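Transferrin (Manduca sexta, PDB 6WB6) binds a single ferric ion per molecule together with a carbonate anion and transports the iron as a secreted insect transferrin. Local coordinates at residues S202-A207 / V223-K228; L421-H426 / L645-F650; A440-G445 / G567-L572. All coordinates share one frame; numbering follows the deposited sequence.

Interaction 1. Residues S202-A207 / V223-K228; sequences SGYEGA and VIFTRK. With FE (Fe (III) ion), chain E.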
loop_
_atom_site.group_PDB
_atom_site.type_symbol
_atom_site.label_atom_id
_atom_site.label_comp_id
_atom_site.label_asym_id
_atom_site.label_seq_id
_atom_site.Cartn_x
_atom_site.Cartn_y
_atom_site.Cartn_z
ATOM N N SER A 202 19.089 13.927 -5.207
ATOM C CA SER A 202 18.448 12.623 -5.224
ATOM C C SER A 202 18.029 12.328 -6.651
ATOM O O SER A 202 18.149 13.170 -7.543
ATOM C CB SER A 202 17.249 12.568 -4.262
ATOM O OG SER A 202 16.213 13.423 -4.710
ATOM N N GLY A 203 17.577 11.117 -6.876
ATOM C CA GLY A 203 17.179 10.731 -8.220
ATOM C C GLY A 203 18.406 10.442 -9.075
ATOM O O GLY A 203 19.548 10.550 -8.628
ATOM N N TYR A 204 18.161 10.012 -10.306
ATOM C CA TYR A 204 19.239 9.587 -11.230
ATOM C C TYR A 204 20.244 10.698 -11.495
ATOM O O TYR A 204 21.376 10.414 -11.511
ATOM C CB TYR A 204 18.693 9.080 -12.558
ATOM C CG TYR A 204 17.677 7.970 -12.494
ATOM C CD1 TYR A 204 18.038 6.674 -12.186
ATOM C CD2 TYR A 204 16.373 8.226 -12.820
ATOM C CE1 TYR A 204 17.121 5.650 -12.159
ATOM C CE2 TYR A 204 15.448 7.223 -12.832
ATOM C CZ TYR A 204 15.818 5.952 -12.471
ATOM O OH TYR A 204 14.908 5.015 -12.576
ATOM N N GLU A 205 19.779 11.903 -11.717
ATOM C CA GLU A 205 20.682 13.010 -11.993
ATOM C C GLU A 205 21.227 13.623 -10.716
ATOM O O GLU A 205 22.407 13.939 -10.648
ATOM C CB GLU A 205 19.974 14.094 -12.800
ATOM C CG GLU A 205 20.930 15.033 -13.485
ATOM C CD GLU A 205 20.216 15.995 -14.405
ATOM O OE1 GLU A 205 19.038 15.728 -14.752
ATOM O OE2 GLU A 205 20.839 17.012 -14.779
ATOM N N GLY A 206 20.375 13.788 -9.697
ATOM C CA GLY A 206 20.825 14.351 -8.440
ATOM C C GLY A 206 21.907 13.528 -7.773
ATOM O O GLY A 206 22.778 14.071 -7.094
ATOM N N ALA A 207 21.888 12.215 -7.962
ATOM C CA ALA A 207 22.972 11.414 -7.417
ATOM C C ALA A 207 24.302 11.796 -8.044
ATOM O O ALA A 207 25.323 11.821 -7.364
ATOM C CB ALA A 207 22.696 9.935 -7.638
ATOM N N VAL A 223 22.805 4.352 -16.584
ATOM C CA VAL A 223 23.729 4.788 -17.620
ATOM C C VAL A 223 23.213 6.037 -18.297
ATOM O O VAL A 223 23.956 6.990 -18.544
ATOM C CB VAL A 223 23.932 3.660 -18.644
ATOM C CG1 VAL A 223 24.650 4.184 -19.894
ATOM C CG2 VAL A 223 24.668 2.552 -17.988
ATOM N N ILE A 224 21.929 6.035 -18.641
ATOM C CA ILE A 224 21.418 7.062 -19.525
ATOM C C ILE A 224 21.532 8.421 -18.862
ATOM O O ILE A 224 21.897 9.410 -19.514
ATOM C CB ILE A 224 19.978 6.727 -19.956
ATOM C CG1 ILE A 224 19.491 7.731 -20.979
ATOM C CG2 ILE A 224 19.024 6.682 -18.762
ATOM C CD1 ILE A 224 18.220 7.284 -21.722
ATOM N N PHE A 225 21.257 8.494 -17.549
ATOM C CA PHE A 225 21.465 9.754 -16.845
ATOM C C PHE A 225 22.937 10.028 -16.627
ATOM O O PHE A 225 23.327 11.192 -16.494
ATOM C CB PHE A 225 20.733 9.776 -15.503
ATOM C CG PHE A 225 19.310 10.232 -15.614
ATOM C CD1 PHE A 225 18.323 9.337 -15.906
ATOM C CD2 PHE A 225 18.972 11.562 -15.455
ATOM C CE1 PHE A 225 17.037 9.732 -16.038
ATOM C CE2 PHE A 225 17.657 11.966 -15.580
ATOM C CZ PHE A 225 16.698 11.048 -15.879
ATOM N N THR A 226 23.772 8.992 -16.590
ATOM C CA THR A 226 25.206 9.242 -16.466
ATOM C C THR A 226 25.754 9.817 -17.770
ATOM O O THR A 226 26.487 10.813 -17.772
ATOM C CB THR A 226 25.939 7.963 -16.089
ATOM O OG1 THR A 226 25.414 7.442 -14.856
ATOM C CG2 THR A 226 27.428 8.215 -15.935
ATOM N N ARG A 227 25.370 9.224 -18.892
ATOM C CA ARG A 227 25.830 9.716 -20.176
ATOM C C ARG A 227 25.335 11.138 -20.438
ATOM O O ARG A 227 26.111 12.001 -20.842
ATOM C CB ARG A 227 25.382 8.744 -21.257
ATOM C CG ARG A 227 26.125 7.457 -21.161
ATOM C CD ARG A 227 25.845 6.532 -22.329
ATOM N NE ARG A 227 26.307 7.090 -23.589
ATOM C CZ ARG A 227 27.562 7.047 -24.010
ATOM N NH1 ARG A 227 28.493 6.466 -23.269
ATOM N NH2 ARG A 227 27.869 7.585 -25.182
ATOM N N LYS A 228 24.067 11.418 -20.157
ATOM C CA LYS A 228 23.553 12.756 -20.429
ATOM C C LYS A 228 24.148 13.794 -19.492
ATOM O O LYS A 228 24.320 14.954 -19.882
ATOM C CB LYS A 228 22.038 12.774 -20.307
ATOM C CG LYS A 228 21.384 11.871 -21.281
ATOM C CD LYS A 228 19.880 12.001 -21.239
ATOM C CE LYS A 228 19.308 11.196 -22.352
ATOM N NZ LYS A 228 17.851 11.040 -22.178
HETATM FE FE FE E . 14.535 3.425 -11.252
#

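Interaction 2. Residues L421-H426 / L645-F650; sequences LHPVFH and LDFEKF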
loop_
_atom_site.group_PDB
_atom_site.type_symbol
_atom_site.label_atom_id
_atom_site.label_comp_id
_atom_site.label_asym_id
_atom_site.label_seq_id
_atom_site.Cartn_x
_atom_site.Cartn_y
_atom_site.Cartn_z
ATOM N N LEU A 421 -3.784 -9.237 23.403
ATOM C CA LEU A 421 -3.361 -8.690 22.126
ATOM C C LEU A 421 -3.581 -7.189 22.125
ATOM O O LEU A 421 -4.256 -6.636 22.992
ATOM C CB LEU A 421 -4.134 -9.346 20.981
ATOM C CG LEU A 421 -4.087 -10.871 20.993
ATOM C CD1 LEU A 421 -5.068 -11.424 19.962
ATOM C CD2 LEU A 421 -2.677 -11.316 20.705
ATOM N N HIS A 422 -3.040 -6.529 21.100
ATOM C CA HIS A 422 -3.154 -5.088 20.996
ATOM C C HIS A 422 -3.212 -4.687 19.525
ATOM O O HIS A 422 -2.609 -5.350 18.672
ATOM C CB HIS A 422 -1.965 -4.405 21.689
ATOM C CG HIS A 422 -0.676 -4.534 20.937
ATOM N ND1 HIS A 422 0.159 -5.628 21.065
ATOM C CD2 HIS A 422 -0.071 -3.700 20.057
ATOM C CE1 HIS A 422 1.225 -5.458 20.304
ATOM N NE2 HIS A 422 1.110 -4.296 19.679
ATOM N N PRO A 423 -3.903 -3.603 19.202
ATOM C CA PRO A 423 -4.061 -3.234 17.786
ATOM C C PRO A 423 -2.771 -2.698 17.213
ATOM O O PRO A 423 -2.028 -1.991 17.891
ATOM C CB PRO A 423 -5.150 -2.162 17.808
ATOM C CG PRO A 423 -5.157 -1.623 19.174
ATOM C CD PRO A 423 -4.611 -2.687 20.106
ATOM N N VAL A 424 -2.503 -3.046 15.955
ATOM C CA VAL A 424 -1.311 -2.592 15.248
ATOM C C VAL A 424 -1.660 -1.604 14.150
ATOM O O VAL A 424 -0.982 -0.584 13.984
ATOM C CB VAL A 424 -0.518 -3.789 14.676
ATOM C CG1 VAL A 424 0.652 -3.302 13.772
ATOM C CG2 VAL A 424 0.003 -4.662 15.787
ATOM N N PHE A 425 -2.689 -1.910 13.365
ATOM C CA PHE A 425 -3.167 -0.999 12.329
ATOM C C PHE A 425 -4.622 -1.338 12.058
ATOM O O PHE A 425 -5.098 -2.432 12.395
ATOM C CB PHE A 425 -2.337 -1.096 11.057
ATOM C CG PHE A 425 -2.366 -2.454 10.415
ATOM C CD1 PHE A 425 -1.441 -3.420 10.764
ATOM C CD2 PHE A 425 -3.338 -2.771 9.479
ATOM C CE1 PHE A 425 -1.476 -4.677 10.190
ATOM C CE2 PHE A 425 -3.372 -4.024 8.907
ATOM C CZ PHE A 425 -2.441 -4.975 9.259
ATOM N N HIS A 426 -5.320 -0.372 11.476
ATOM C CA HIS A 426 -6.754 -0.438 11.265
ATOM C C HIS A 426 -7.076 0.113 9.881
ATOM O O HIS A 426 -6.238 0.757 9.232
ATOM C CB HIS A 426 -7.492 0.356 12.338
ATOM C CG HIS A 426 -7.107 1.796 12.356
ATOM N ND1 HIS A 426 -6.207 2.317 13.262
ATOM C CD2 HIS A 426 -7.469 2.824 11.550
ATOM C CE1 HIS A 426 -6.064 3.610 13.035
ATOM N NE2 HIS A 426 -6.815 3.940 11.997
ATOM N N LEU A 645 -3.321 5.820 22.180
ATOM C CA LEU A 645 -4.396 6.500 22.897
ATOM C C LEU A 645 -5.767 6.093 22.373
ATOM O O LEU A 645 -6.721 6.011 23.151
ATOM C CB LEU A 645 -4.230 8.012 22.817
ATOM C CG LEU A 645 -3.282 8.626 23.855
ATOM C CD1 LEU A 645 -1.864 8.097 23.692
ATOM C CD2 LEU A 645 -3.288 10.148 23.745
ATOM N N ASP A 646 -5.895 5.866 21.055
ATOM C CA ASP A 646 -7.152 5.350 20.522
ATOM C C ASP A 646 -7.407 3.937 21.030
ATOM O O ASP A 646 -8.520 3.617 21.446
ATOM C CB ASP A 646 -7.143 5.377 18.992
ATOM C CG ASP A 646 -6.898 6.787 18.426
ATOM O OD1 ASP A 646 -7.308 7.774 19.066
ATOM O OD2 ASP A 646 -6.293 6.900 17.341
ATOM N N PHE A 647 -6.383 3.085 21.009
ATOM C CA PHE A 647 -6.482 1.789 21.670
ATOM C C PHE A 647 -6.994 1.947 23.094
ATOM O O PHE A 647 -7.975 1.306 23.501
ATOM C CB PHE A 647 -5.121 1.102 21.693
ATOM C CG PHE A 647 -5.136 -0.260 22.352
ATOM C CD1 PHE A 647 -6.281 -1.038 22.338
ATOM C CD2 PHE A 647 -4.000 -0.752 22.968
ATOM C CE1 PHE A 647 -6.286 -2.291 22.929
ATOM C CE2 PHE A 647 -3.988 -1.996 23.553
ATOM C CZ PHE A 647 -5.140 -2.774 23.534
ATOM N N GLU A 648 -6.330 2.806 23.871
ATOM C CA GLU A 648 -6.664 2.918 25.281
ATOM C C GLU A 648 -8.068 3.451 25.473
ATOM O O GLU A 648 -8.806 2.953 26.328
ATOM C CB GLU A 648 -5.631 3.786 25.982
ATOM C CG GLU A 648 -4.317 3.041 26.017
ATOM C CD GLU A 648 -3.162 3.846 26.575
ATOM O OE1 GLU A 648 -3.288 5.091 26.730
ATOM O OE2 GLU A 648 -2.126 3.204 26.843
ATOM N N LYS A 649 -8.482 4.410 24.639
ATOM C CA LYS A 649 -9.863 4.856 24.700
ATOM C C LYS A 649 -10.831 3.718 24.370
ATOM O O LYS A 649 -11.863 3.566 25.033
ATOM C CB LYS A 649 -10.084 6.039 23.763
ATOM C CG LYS A 649 -11.552 6.387 23.686
ATOM C CD LYS A 649 -11.840 7.838 23.470
ATOM C CE LYS A 649 -13.318 8.106 23.708
ATOM N NZ LYS A 649 -13.793 9.191 22.821
ATOM N N PHE A 650 -10.518 2.900 23.358
ATOM C CA PHE A 650 -11.405 1.786 23.027
ATOM C C PHE A 650 -11.511 0.814 24.194
ATOM O O PHE A 650 -12.582 0.252 24.447
ATOM C CB PHE A 650 -10.926 1.059 21.767
ATOM C CG PHE A 650 -11.100 1.859 20.484
ATOM C CD1 PHE A 650 -12.211 2.663 20.286
ATOM C CD2 PHE A 650 -10.142 1.812 19.492
ATOM C CE1 PHE A 650 -12.354 3.389 19.122
ATOM C CE2 PHE A 650 -10.277 2.541 18.346
ATOM C CZ PHE A 650 -11.382 3.323 18.158
#

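Interaction 3. Residues A440-G445 / G567-L572; sequences AVVKKG and GGRDVL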
loop_
_atom_site.group_PDB
_atom_site.type_symbol
_atom_site.label_atom_id
_atom_site.label_comp_id
_atom_site.label_asym_id
_atom_site.label_seq_id
_atom_site.Cartn_x
_atom_site.Cartn_y
_atom_site.Cartn_z
ATOM N N ALA A 440 -23.113 12.891 16.562
ATOM C CA ALA A 440 -24.386 13.339 17.114
ATOM C C ALA A 440 -24.965 14.350 16.141
ATOM O O ALA A 440 -24.451 15.471 16.037
ATOM C CB ALA A 440 -24.208 13.967 18.489
ATOM N N VAL A 441 -26.028 13.953 15.442
ATOM C CA VAL A 441 -26.635 14.769 14.399
ATOM C C VAL A 441 -27.793 15.544 15.013
ATOM O O VAL A 441 -28.632 14.959 15.722
ATOM C CB VAL A 441 -27.113 13.890 13.229
ATOM C CG1 VAL A 441 -27.666 14.731 12.102
ATOM C CG2 VAL A 441 -25.979 12.990 12.734
ATOM N N VAL A 442 -27.819 16.858 14.770
ATOM C CA VAL A 442 -28.881 17.751 15.226
ATOM C C VAL A 442 -29.391 18.558 14.032
ATOM O O VAL A 442 -28.697 18.721 13.033
ATOM C CB VAL A 442 -28.414 18.703 16.350
ATOM C CG1 VAL A 442 -28.273 17.935 17.668
ATOM C CG2 VAL A 442 -27.078 19.417 15.989
ATOM N N LYS A 443 -30.633 19.035 14.134
ATOM C CA LYS A 443 -31.139 19.985 13.154
ATOM C C LYS A 443 -30.444 21.328 13.326
ATOM O O LYS A 443 -30.066 21.717 14.432
ATOM C CB LYS A 443 -32.644 20.172 13.297
ATOM C CG LYS A 443 -33.454 18.954 12.903
ATOM C CD LYS A 443 -34.882 19.307 12.555
ATOM C CE LYS A 443 -35.631 18.050 12.138
ATOM N NZ LYS A 443 -37.081 18.236 11.888
ATOM N N LYS A 444 -30.266 22.042 12.223
ATOM C CA LYS A 444 -29.655 23.351 12.335
ATOM C C LYS A 444 -30.527 24.242 13.200
ATOM O O LYS A 444 -31.754 24.210 13.110
ATOM C CB LYS A 444 -29.447 23.981 10.960
ATOM C CG LYS A 444 -28.257 23.402 10.219
ATOM C CD LYS A 444 -27.729 24.339 9.162
ATOM C CE LYS A 444 -26.816 23.589 8.197
ATOM N NZ LYS A 444 -26.138 24.496 7.237
ATOM N N GLY A 445 -29.888 25.023 14.068
ATOM C CA GLY A 445 -30.595 26.020 14.836
ATOM C C GLY A 445 -31.294 25.528 16.082
ATOM O O GLY A 445 -31.867 26.353 16.806
ATOM N N GLY A 567 -17.883 22.523 23.061
ATOM C CA GLY A 567 -19.191 22.104 22.565
ATOM C C GLY A 567 -19.513 22.780 21.241
ATOM O O GLY A 567 -18.631 23.071 20.420
ATOM N N GLY A 568 -20.796 23.051 21.028
ATOM C CA GLY A 568 -21.195 23.663 19.777
ATOM C C GLY A 568 -21.354 22.659 18.643
ATOM O O GLY A 568 -21.494 21.448 18.842
ATOM N N ARG A 569 -21.317 23.187 17.427
ATOM C CA ARG A 569 -21.783 22.479 16.244
ATOM C C ARG A 569 -20.813 22.677 15.097
ATOM O O ARG A 569 -20.171 23.717 14.995
ATOM C CB ARG A 569 -23.147 22.993 15.796
ATOM C CG ARG A 569 -24.295 22.512 16.632
ATOM C CD ARG A 569 -25.329 23.591 16.795
ATOM N NE ARG A 569 -26.392 23.111 17.662
ATOM C CZ ARG A 569 -27.567 22.670 17.242
ATOM N NH1 ARG A 569 -27.866 22.660 15.956
ATOM N NH2 ARG A 569 -28.451 22.245 18.124
ATOM N N ASP A 570 -20.746 21.692 14.208
ATOM C CA ASP A 570 -19.966 21.838 12.983
ATOM C C ASP A 570 -20.653 21.060 11.865
ATOM O O ASP A 570 -21.566 20.268 12.110
ATOM C CB ASP A 570 -18.535 21.369 13.187
ATOM C CG ASP A 570 -17.572 22.056 12.257
ATOM O OD1 ASP A 570 -17.974 22.393 11.123
ATOM O OD2 ASP A 570 -16.420 22.267 12.669
ATOM N N VAL A 571 -20.209 21.299 10.621
ATOM C CA VAL A 571 -20.906 20.717 9.462
ATOM C C VAL A 571 -20.815 19.192 9.452
ATOM O O VAL A 571 -19.949 18.578 10.093
ATOM C CB VAL A 571 -20.356 21.271 8.140
ATOM C CG1 VAL A 571 -20.713 22.719 7.989
ATOM C CG2 VAL A 571 -18.856 21.037 8.053
ATOM N N LEU A 572 -21.692 18.579 8.638
ATOM C CA LEU A 572 -21.739 17.121 8.533
ATOM C C LEU A 572 -20.394 16.528 8.132
ATOM O O LEU A 572 -20.063 15.414 8.546
ATOM C CB LEU A 572 -22.813 16.684 7.524
ATOM C CG LEU A 572 -24.290 17.082 7.720
ATOM C CD1 LEU A 572 -25.189 16.297 6.758
ATOM C CD2 LEU A 572 -24.759 16.882 9.148
#

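Interaction 1. Residues S202-A207 / V223-K228
Tyr-204 meets Phe-225 with its CG anti to the carbonyl carbon (chi1 -55°), a turn that sends the phenol on past the phenylalanine to the iron, while the backbone sets CB against Phe-225. That CB sits over one face of the Phe-225 ring, displaced toward its rim, 3.3 Å from CG of Phe-225, and makes a CH-pi contact. The two rings lie nearly parallel, their planes 20° apart, but they are slid so far that they barely overlap, and their centroids are 5.1 Å apart. What touches is one flank of each: CD2 of Tyr-204 lies 3.6 Å from CE1 of Phe-225. Glu-205, the next residue of the helix, adds its aliphatic part, with CB 3.8 Å from CD2 of Phe-225; its chain then runs extended past the ring.

The contact joins the starts of helices 203-213 and 223-229 in the iron-binding lobe, where Tyr-204 is one of the two tyrosines of the transferrin metal site. Its OH binds the iron(III) at 2.1 Å, and Tyr-90 supplies the second phenol oxygen. Arg-120 and Lys-222 both make cation-pi contacts with the Tyr-204 ring, and these nearby positive charges would probably favour the phenolate form. At the backbone, Tyr-204 O accepts a hydrogen bond from Thr-221 OG1, just ahead of the second helix.

Interaction 2. Residues L421-H426 / L645-F650
Pro-423 stands edge-on over one face of Phe-647: its CD sits above the middle of the phenylalanine ring, and the two side chains cross at about a right angle. This is a CH-pi contact, made by CD, the side-chain carbon that closes the proline ring onto N. CG of the same proline lies further toward the root of the aromatic ring, 3.5 Å from CG of Phe-647 and 3.7 Å from its CB, so one edge of the pyrrolidine follows the phenylalanine from its centre back to its stem. Phe-647 reaches this place because its CG stands anti to the backbone N (chi1 -179°), which sends the ring straight out from the helix toward the strand.

Farther out on the ring the contact passes to the residues before the proline. CB of His-422 lies 3.7 Å from CE2 of Phe-647, and the carbonyl O of Leu-421 is 4.0 Å from its CZ. The imidazole of His-422 turns away from the phenylalanine, and its NE2 is hydrogen-bonded to Asp-597 OD1.

Here the C-terminal helix 644-659 packs against an inner strand, 422-428, of a four-stranded antiparallel sheet in the second transferrin lobe. Strand 638-641, at the margin of that sheet, leads almost directly into the helix. An alanine in place of Phe-647 would probably strip Pro-423 of its aromatic cover and open a gap between strand and helix beside His-422 CB. Lys-651, one turn further along the helix, makes a cation-pi contact with the Phe-647 ring. Elsewhere on the same helix, Asp-646 and Phe-650 touch Met-582.

Interaction 3. Residues A440-G445 / G567-L572
Arg-569 reaches across to Val-442 and Lys-443 with a side chain that starts anti to the carbonyl carbon, bends at chi2 (143°) and then extends along chi3. The bend brings the guanidinium alongside the end of strand 437-443. There NH1 gives a hydrogen bond to the carbonyl O of Lys-443, 2.8 Å long with an N-H...O angle of 157°. The oxygen lies almost exactly in the guanidinium plane, whereas the donor is tilted 27° from the carbonyl plane.

Val-442 covers one face of the same group. Its CG2, held between the backbone N and the carbonyl carbon, stands above the guanidinium toward its rim, 3.3 Å from NH1 and 3.5 Å from CZ of Arg-569. A methyl group thus lies over the flat cation, and the hydrogen bond is made at its edge.

Strands 437-443 and 569-570 belong to the mixed seven-stranded sheet of the second lobe and do not pair directly; each is antiparallel to strand 557-560. From that strand Glu-558 forms a salt bridge with NH1 of Arg-569, so this nitrogen serves both a carboxylate and a carbonyl. The rest of the guanidinium is tied to the loop after strand 437-443, NH2 to Thr-446 OG1 and NE to Tyr-448 O, which together fix its rotation. Thr-446 OG1 is also hydrogen-bonded to Lys-443 O.

How the interactions relate
Interaction 1 belongs to the iron-binding lobe and interactions 2 and 3 to the other, with about 44 Å between the centres of interactions 1 and 2. Interaction 2 is the partly buried one, a helix laid on a strand by apolar contact; the others are surface contacts. Interaction 1 also rests on an aromatic ring, but between two helix starts and beside a metal, whereas interaction 3 depends on a charged group hydrogen-bonded to backbone. Along the chain, interaction 3 is nested inside the loop closed by interaction 2. Their strands, 422-428 and 437-443, are consecutive yet lie in different sheets, and the nearest atoms of these two contacts remain about 12 Å apart.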